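Local atomic coordinates of CheQ (Campylobacter jejuni subsp. jejuni, PDB entry 6A51), a protein that controls, together with the regulator CheP, transcription of the core chemotaxis operon cheVAW. Residues K45-V50 and R65-E70; Y131-L136 and I159-S164; G53-T58 and F85-A90. All coordinates share one frame; numbering follows the deposited sequence.

Interaction 1 of 3, residues K45-V50 and R65-E70; sequences KFWKNV and RNCILE
W47 turns one face of its indole to L69 CD1 and reaches on to C67 and I68, bringing together two loops at the open end of a beta hairpin: K45-V50 leads into strand 52-55, and R65-E70 follows its antiparallel neighbour, strand 62-64. No hydrogen bond joins the two segments; the contact is packing, and W47 buries more surface in it than any other residue. From CB, CG lies anti to the carbonyl carbon (chi1 -41°), and from there the indole extends toward R65-E70. In the five-membered ring, NE1 lies 3.8 Å from L69 CD1, while CE2 is 3.9 Å from the same methyl. This is a CH-pi contact over one face: L69 CD1 stands 3.9 Å from the centroid of the W47 five-membered ring, only 15° off the normal. Leucine suits the place because its branched end can set one methyl over the ring while CG approaches the ring fusion at CD2 and CE2. Further out, CE3 comes to 4.0 Å from the carbonyl O of C67, an oblique approach. At the far side of the six-membered ring, CZ3 meets I68 CD1 at 4.1 Å, with that methyl at the ring edge and near its plane. I68 points its CB away from K45-V50, and only the end of its long branch returns to the indole; the side chain also packs on I28 of strand 27-29 and on Q73. I39 and H72 add further contacts to W47. The CB of C67 points toward K45-V50, and this short side chain brings its sulphur to two partners: C67 SG lies 4.3 Å from W47 CZ3 and 4.2 Å from V50 CG2.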
# COMPACT_ATOMS: atom_id res chain seq x y z
N LYS A 45 -9.50 4.69 -20.01
CA LYS A 45 -9.06 3.80 -21.08
C LYS A 45 -9.00 4.50 -22.44
O LYS A 45 -8.36 3.98 -23.36
CB LYS A 45 -10.00 2.59 -21.20
CG LYS A 45 -10.20 1.83 -19.93
CD LYS A 45 -10.39 0.35 -20.21
CE LYS A 45 -11.21 -0.31 -19.12
NZ LYS A 45 -11.14 -1.79 -19.15
N PHE A 46 -9.65 5.65 -22.59
CA PHE A 46 -9.73 6.32 -23.87
C PHE A 46 -8.86 7.57 -23.97
O PHE A 46 -8.70 8.09 -25.07
CB PHE A 46 -11.18 6.70 -24.18
CG PHE A 46 -12.09 5.53 -24.22
CD1 PHE A 46 -12.13 4.71 -25.34
CD2 PHE A 46 -12.89 5.24 -23.14
CE1 PHE A 46 -12.98 3.63 -25.38
CE2 PHE A 46 -13.74 4.15 -23.17
CZ PHE A 46 -13.78 3.34 -24.28
N TRP A 47 -8.33 8.08 -22.86
CA TRP A 47 -7.24 9.04 -22.98
C TRP A 47 -6.06 8.32 -23.60
O TRP A 47 -5.86 7.13 -23.37
CB TRP A 47 -6.81 9.61 -21.63
CG TRP A 47 -7.89 9.96 -20.66
CD1 TRP A 47 -9.21 10.18 -20.93
CD2 TRP A 47 -7.73 10.13 -19.25
NE1 TRP A 47 -9.88 10.47 -19.77
CE2 TRP A 47 -9.00 10.44 -18.73
CE3 TRP A 47 -6.64 10.04 -18.38
CZ2 TRP A 47 -9.20 10.67 -17.37
CZ3 TRP A 47 -6.85 10.27 -17.04
CH2 TRP A 47 -8.12 10.58 -16.54
N LYS A 48 -5.47 9.15 -24.44
CA LYS A 48 -4.35 9.01 -25.34
C LYS A 48 -3.05 8.76 -24.70
O LYS A 48 -2.31 7.91 -25.15
CB LYS A 48 -4.23 10.32 -26.10
CG LYS A 48 -3.05 10.41 -27.02
CD LYS A 48 -3.09 11.65 -27.89
CE LYS A 48 -1.70 12.04 -28.37
NZ LYS A 48 -0.92 10.85 -28.77
N ASN A 49 -2.75 9.52 -23.68
CA ASN A 49 -1.54 9.26 -23.00
C ASN A 49 -2.05 9.00 -21.64
O ASN A 49 -2.56 9.88 -21.02
CB ASN A 49 -0.64 10.48 -22.99
CG ASN A 49 -0.03 10.76 -24.34
OD1 ASN A 49 0.61 9.91 -24.94
ND2 ASN A 49 -0.21 11.97 -24.81
N VAL A 50 -1.99 7.74 -21.23
CA VAL A 50 -2.48 7.36 -19.91
C VAL A 50 -1.45 6.49 -19.21
O VAL A 50 -0.96 5.51 -19.77
CB VAL A 50 -3.81 6.59 -20.01
CG1 VAL A 50 -3.65 5.36 -20.89
CG2 VAL A 50 -4.29 6.20 -18.62
N ARG A 65 -0.44 10.90 -11.63
CA ARG A 65 -1.01 12.25 -11.54
C ARG A 65 -0.66 13.11 -12.73
O ARG A 65 -1.42 14.01 -13.10
CB ARG A 65 -0.54 12.95 -10.27
CG ARG A 65 -0.92 12.25 -9.02
CD ARG A 65 -0.13 12.72 -7.80
NE ARG A 65 -0.99 12.53 -6.65
CZ ARG A 65 -1.86 13.43 -6.21
NH1 ARG A 65 -1.92 14.61 -6.81
NH2 ARG A 65 -2.64 13.14 -5.17
N ASN A 66 0.51 12.86 -13.32
CA ASN A 66 1.02 13.57 -14.49
C ASN A 66 0.10 13.40 -15.69
O ASN A 66 -0.21 14.40 -16.36
CB ASN A 66 2.45 13.08 -14.72
CG ASN A 66 3.15 13.71 -15.90
OD1 ASN A 66 2.58 14.51 -16.65
ND2 ASN A 66 4.44 13.38 -16.05
N CYS A 67 -0.46 12.21 -15.92
CA CYS A 67 -1.31 11.97 -17.07
C CYS A 67 -2.73 12.54 -16.93
O CYS A 67 -3.50 12.45 -17.90
CB CYS A 67 -1.38 10.46 -17.37
SG CYS A 67 -2.67 9.48 -16.51
N ILE A 68 -3.11 13.12 -15.78
CA ILE A 68 -4.45 13.68 -15.64
C ILE A 68 -4.63 14.86 -16.60
O ILE A 68 -3.72 15.67 -16.79
CB ILE A 68 -4.70 14.09 -14.18
CG1 ILE A 68 -4.49 12.91 -13.24
CG2 ILE A 68 -6.14 14.56 -13.97
CD1 ILE A 68 -5.47 11.78 -13.48
N LEU A 69 -5.82 14.95 -17.21
CA LEU A 69 -6.11 16.02 -18.16
C LEU A 69 -6.29 17.36 -17.45
O LEU A 69 -6.71 17.42 -16.29
CB LEU A 69 -7.38 15.70 -18.96
CG LEU A 69 -7.57 14.30 -19.53
CD1 LEU A 69 -8.99 14.12 -20.06
CD2 LEU A 69 -6.58 14.02 -20.62
N GLU A 70 -5.98 18.46 -18.16
CA GLU A 70 -6.27 19.79 -17.63
C GLU A 70 -7.77 19.99 -17.44
O GLU A 70 -8.19 20.66 -16.49
CB GLU A 70 -5.72 20.89 -18.53
CG GLU A 70 -4.24 21.17 -18.33
CD GLU A 70 -3.34 20.07 -18.89
OE1 GLU A 70 -3.84 19.22 -19.65
OE2 GLU A 70 -2.13 20.06 -18.55

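Interaction 2 of 3, residues Y131-L136 and I159-S164; sequences YDFLGL and IKITES
I161 meets F133 and L134 through a single methyl, CG2, which lies 3.8 Å from F133 CE2 and is placed anti to its own carbonyl carbon. The methyl approaches the phenyl ring obliquely. The same CG2 is 3.9 Å from L134 CD2, so one beta-branched side chain serves two successive residues of the helix. Next to it, I159 CG2 comes to 4.2 Å from L134 CD2. The longer branch of I159 reaches the helix end, where its CD1 lies 3.8 Å from the backbone O of L134 and meets L136 CD2 at 4.2 Å. All these side chains are apolar, and no hydrogen bond crosses between the segments.

The contact joins the C-terminal end of helix 127-134 to edge strand 159-160 of a three-stranded antiparallel sheet and to the residue that follows the strand. The helix closes in a Schellman motif: G135 N bonds back to D132 O at 3.0 Å, and L136 N to Y131 O at 3.1 Å. G135 takes a positive phi of 66°, easily adopted by a residue without a side chain, and the turn directs the CB of L136 toward the strand. Around this layer, L134 also rests on I142 and V167 of the same sheet, while F133 and I161 share L113 of helix 109-113. K160, between the two isoleucines, points its CB away from the helix, as expected from the alternation of an extended chain, and its side chain touches C147 and C166, the two halves of the disulfide.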
# COMPACT_ATOMS: atom_id res chain seq x y z
N TYR A 131 8.44 1.40 7.66
CA TYR A 131 9.89 1.40 7.43
C TYR A 131 10.61 2.32 8.41
O TYR A 131 11.64 1.95 8.99
CB TYR A 131 10.20 1.83 6.00
CG TYR A 131 10.20 0.73 4.94
CD1 TYR A 131 11.11 -0.32 4.98
CD2 TYR A 131 9.34 0.80 3.84
CE1 TYR A 131 11.13 -1.29 4.00
CE2 TYR A 131 9.36 -0.18 2.85
CZ TYR A 131 10.26 -1.22 2.94
OH TYR A 131 10.29 -2.18 1.97
N ASP A 132 10.07 3.53 8.61
CA ASP A 132 10.70 4.47 9.54
C ASP A 132 10.71 3.92 10.96
O ASP A 132 11.72 4.00 11.66
CB ASP A 132 9.97 5.81 9.49
CG ASP A 132 10.11 6.53 8.14
OD1 ASP A 132 11.06 6.23 7.38
OD2 ASP A 132 9.25 7.40 7.86
N PHE A 133 9.58 3.37 11.39
CA PHE A 133 9.50 2.69 12.68
C PHE A 133 10.55 1.59 12.80
O PHE A 133 11.23 1.47 13.82
CB PHE A 133 8.08 2.15 12.85
CG PHE A 133 7.90 1.25 14.03
CD1 PHE A 133 7.85 1.78 15.33
CD2 PHE A 133 7.72 -0.12 13.85
CE1 PHE A 133 7.64 0.95 16.44
CE2 PHE A 133 7.50 -0.97 14.94
CZ PHE A 133 7.47 -0.44 16.24
N LEU A 134 10.71 0.79 11.75
CA LEU A 134 11.71 -0.27 11.76
C LEU A 134 13.14 0.24 11.64
O LEU A 134 14.07 -0.54 11.86
CB LEU A 134 11.42 -1.26 10.62
CG LEU A 134 10.09 -1.99 10.71
CD1 LEU A 134 9.91 -2.85 9.49
CD2 LEU A 134 10.05 -2.84 12.00
N GLY A 135 13.34 1.50 11.27
CA GLY A 135 14.68 2.00 11.02
C GLY A 135 15.37 1.37 9.82
O GLY A 135 16.59 1.24 9.82
N LEU A 136 14.61 0.97 8.81
CA LEU A 136 15.16 0.35 7.61
C LEU A 136 15.01 1.29 6.43
O LEU A 136 14.27 2.28 6.47
CB LEU A 136 14.47 -0.98 7.31
CG LEU A 136 14.51 -1.98 8.46
CD1 LEU A 136 13.78 -3.23 8.05
CD2 LEU A 136 15.93 -2.30 8.89
N ILE A 159 14.46 -7.96 14.46
CA ILE A 159 13.70 -6.88 15.09
C ILE A 159 12.40 -7.44 15.62
O ILE A 159 11.59 -8.01 14.87
CB ILE A 159 13.42 -5.73 14.10
CG1 ILE A 159 14.71 -5.13 13.57
CG2 ILE A 159 12.63 -4.63 14.80
CD1 ILE A 159 14.50 -4.32 12.31
N LYS A 160 12.16 -7.27 16.91
CA LYS A 160 10.96 -7.80 17.55
C LYS A 160 10.06 -6.64 17.94
O LYS A 160 10.47 -5.75 18.70
CB LYS A 160 11.34 -8.67 18.76
CG LYS A 160 10.13 -9.33 19.40
CD LYS A 160 10.46 -10.52 20.31
CE LYS A 160 9.17 -11.10 20.90
NZ LYS A 160 9.34 -12.10 22.01
N ILE A 161 8.84 -6.62 17.39
CA ILE A 161 7.96 -5.46 17.50
C ILE A 161 6.71 -5.74 18.32
O ILE A 161 5.91 -4.82 18.52
CB ILE A 161 7.56 -4.94 16.11
CG1 ILE A 161 6.78 -6.04 15.37
CG2 ILE A 161 8.80 -4.51 15.33
CD1 ILE A 161 6.44 -5.63 13.94
N THR A 162 6.54 -6.96 18.80
CA THR A 162 5.33 -7.44 19.45
C THR A 162 5.75 -8.59 20.35
O THR A 162 6.81 -9.19 20.14
CB THR A 162 4.30 -7.88 18.41
OG1 THR A 162 3.54 -6.74 18.00
CG2 THR A 162 3.38 -9.00 18.89
N GLU A 163 4.95 -8.86 21.38
CA GLU A 163 5.15 -10.04 22.21
C GLU A 163 5.53 -11.27 21.37
O GLU A 163 6.38 -12.06 21.78
CB GLU A 163 3.89 -10.32 23.02
CG GLU A 163 4.16 -10.89 24.38
CD GLU A 163 3.23 -10.33 25.45
OE1 GLU A 163 3.74 -9.77 26.46
OE2 GLU A 163 1.98 -10.44 25.28
N SER A 164 4.95 -11.39 20.17
CA SER A 164 5.10 -12.57 19.34
C SER A 164 5.60 -12.34 17.91
O SER A 164 5.88 -13.33 17.22
CB SER A 164 3.75 -13.30 19.25
OG SER A 164 2.80 -12.41 18.67

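Interaction 3 of 3, residues G53-T58 and F85-A90; sequences GRYQGT and FVLASA
Y55 is inserted against the junction where strand 85-87 passes directly into helix 88-95, with L87 at the N-cap position. Y55 also begins a type I beta turn, Y55 to T58, closed by T58 N to Y55 O. The axes of the short strand segments 53-55 and 85-87 approach to 8.9 Å at 65°, and no hydrogen bond crosses; the contact is made by packing.

The CH-pi contact comes from A90, whose CB lies over one face of the Y55 ring, 3.9 Å from its centroid and 19° off the normal; a small alanine lets the ring sit close to the helix.

Apolar packing continues obliquely with L87, whose CD2 is 3.6 Å from Y55 CD2. At the phenol end Y55 OH comes to 3.6 Å from V86 CB, the two side chains crossing at about a right angle.

Hydrogen bonds act within or beyond the segments. The phenol OH bonds to E22 O, so tyrosine can fill the core and still satisfy its polar end. R54 NE bonds to T58 O (3.1 Å, N-H...O 158°), linking strand to turn.

T58 OG1 lies 3.5 Å from L87 CD2, and T58 CG2 is 3.8 Å from S89 OG.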
# COMPACT_ATOMS: atom_id res chain seq x y z
N GLY A 53 -1.24 2.20 -13.00
CA GLY A 53 -0.46 1.25 -12.23
C GLY A 53 -1.42 0.35 -11.49
O GLY A 53 -2.57 0.73 -11.22
N ARG A 54 -0.94 -0.85 -11.18
CA ARG A 54 -1.66 -1.77 -10.31
C ARG A 54 -0.63 -2.62 -9.58
O ARG A 54 0.52 -2.73 -10.00
CB ARG A 54 -2.62 -2.66 -11.11
CG ARG A 54 -1.94 -3.35 -12.29
CD ARG A 54 -2.82 -4.41 -12.95
NE ARG A 54 -2.81 -5.63 -12.16
CZ ARG A 54 -2.41 -6.80 -12.61
NH1 ARG A 54 -2.03 -6.94 -13.86
NH2 ARG A 54 -2.44 -7.86 -11.80
N TYR A 55 -1.06 -3.21 -8.47
CA TYR A 55 -0.29 -4.23 -7.79
C TYR A 55 -0.65 -5.59 -8.38
O TYR A 55 -1.77 -5.80 -8.86
CB TYR A 55 -0.55 -4.22 -6.28
CG TYR A 55 -0.08 -2.96 -5.60
CD1 TYR A 55 1.28 -2.75 -5.36
CD2 TYR A 55 -0.98 -1.96 -5.24
CE1 TYR A 55 1.73 -1.59 -4.77
CE2 TYR A 55 -0.53 -0.77 -4.63
CZ TYR A 55 0.82 -0.60 -4.41
OH TYR A 55 1.29 0.55 -3.82
N GLN A 56 0.31 -6.52 -8.34
CA GLN A 56 0.15 -7.79 -9.04
C GLN A 56 -1.10 -8.53 -8.57
O GLN A 56 -1.83 -9.09 -9.40
CB GLN A 56 1.39 -8.65 -8.85
CG GLN A 56 1.20 -10.07 -9.32
CD GLN A 56 2.46 -10.88 -9.15
OE1 GLN A 56 3.58 -10.34 -9.19
NE2 GLN A 56 2.31 -12.18 -8.94
N GLY A 57 -1.36 -8.56 -7.27
CA GLY A 57 -2.46 -9.40 -6.83
C GLY A 57 -3.85 -8.88 -7.14
O GLY A 57 -4.82 -9.65 -7.01
N THR A 58 -4.00 -7.62 -7.54
CA THR A 58 -5.31 -7.00 -7.65
C THR A 58 -5.42 -6.19 -8.93
O THR A 58 -4.42 -5.81 -9.54
CB THR A 58 -5.58 -6.07 -6.47
OG1 THR A 58 -4.56 -5.05 -6.44
CG2 THR A 58 -5.59 -6.86 -5.16
N PHE A 85 1.75 5.40 1.05
CA PHE A 85 0.80 4.31 1.21
C PHE A 85 1.00 3.25 0.15
O PHE A 85 1.56 3.49 -0.93
CB PHE A 85 -0.63 4.83 1.17
CG PHE A 85 -1.07 5.45 2.46
CD1 PHE A 85 -0.77 6.79 2.72
CD2 PHE A 85 -1.73 4.70 3.43
CE1 PHE A 85 -1.16 7.38 3.92
CE2 PHE A 85 -2.13 5.29 4.64
CZ PHE A 85 -1.85 6.63 4.88
N VAL A 86 0.56 2.05 0.49
CA VAL A 86 0.42 0.94 -0.45
C VAL A 86 -0.92 0.28 -0.15
O VAL A 86 -1.49 0.45 0.93
CB VAL A 86 1.56 -0.09 -0.33
CG1 VAL A 86 2.91 0.59 -0.37
CG2 VAL A 86 1.40 -0.90 0.94
N LEU A 87 -1.44 -0.44 -1.14
CA LEU A 87 -2.64 -1.24 -0.91
C LEU A 87 -2.39 -2.21 0.24
O LEU A 87 -1.31 -2.80 0.35
CB LEU A 87 -3.00 -2.00 -2.17
CG LEU A 87 -4.42 -1.97 -2.69
CD1 LEU A 87 -4.96 -0.57 -2.59
CD2 LEU A 87 -4.35 -2.40 -4.13
N ALA A 88 -3.38 -2.37 1.12
CA ALA A 88 -3.20 -3.26 2.27
C ALA A 88 -2.96 -4.70 1.83
O ALA A 88 -2.09 -5.38 2.40
CB ALA A 88 -4.41 -3.18 3.19
N SER A 89 -3.72 -5.18 0.84
CA SER A 89 -3.48 -6.51 0.28
C SER A 89 -2.04 -6.67 -0.22
O SER A 89 -1.45 -7.74 -0.09
CB SER A 89 -4.45 -6.78 -0.87
OG SER A 89 -4.42 -5.70 -1.78
N ALA A 90 -1.48 -5.61 -0.82
CA ALA A 90 -0.10 -5.67 -1.27
C ALA A 90 0.86 -5.73 -0.09
O ALA A 90 1.85 -6.47 -0.11
CB ALA A 90 0.23 -4.46 -2.15

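The three contacts are spread along an elongated chain. Interaction 3 lies deepest, its centre about 6 Å from the centre of the chain, and the other two are surface contacts on opposite sides of that point, with their own centres about 39 Å apart. Interaction 1 closes the open end of the hairpin whose strand 52-55 carries Y55 of interaction 3: their segments adjoin and alternate in sequence, yet their centres are about 21 Å apart and they do not otherwise touch. Interaction 2 opens after interaction 3 has closed. Their centres are about 22 Å apart, and even their nearest atoms are separated by about 7 Å. Interactions 1 and 2 come no closer than about 18 Å between nearest atoms.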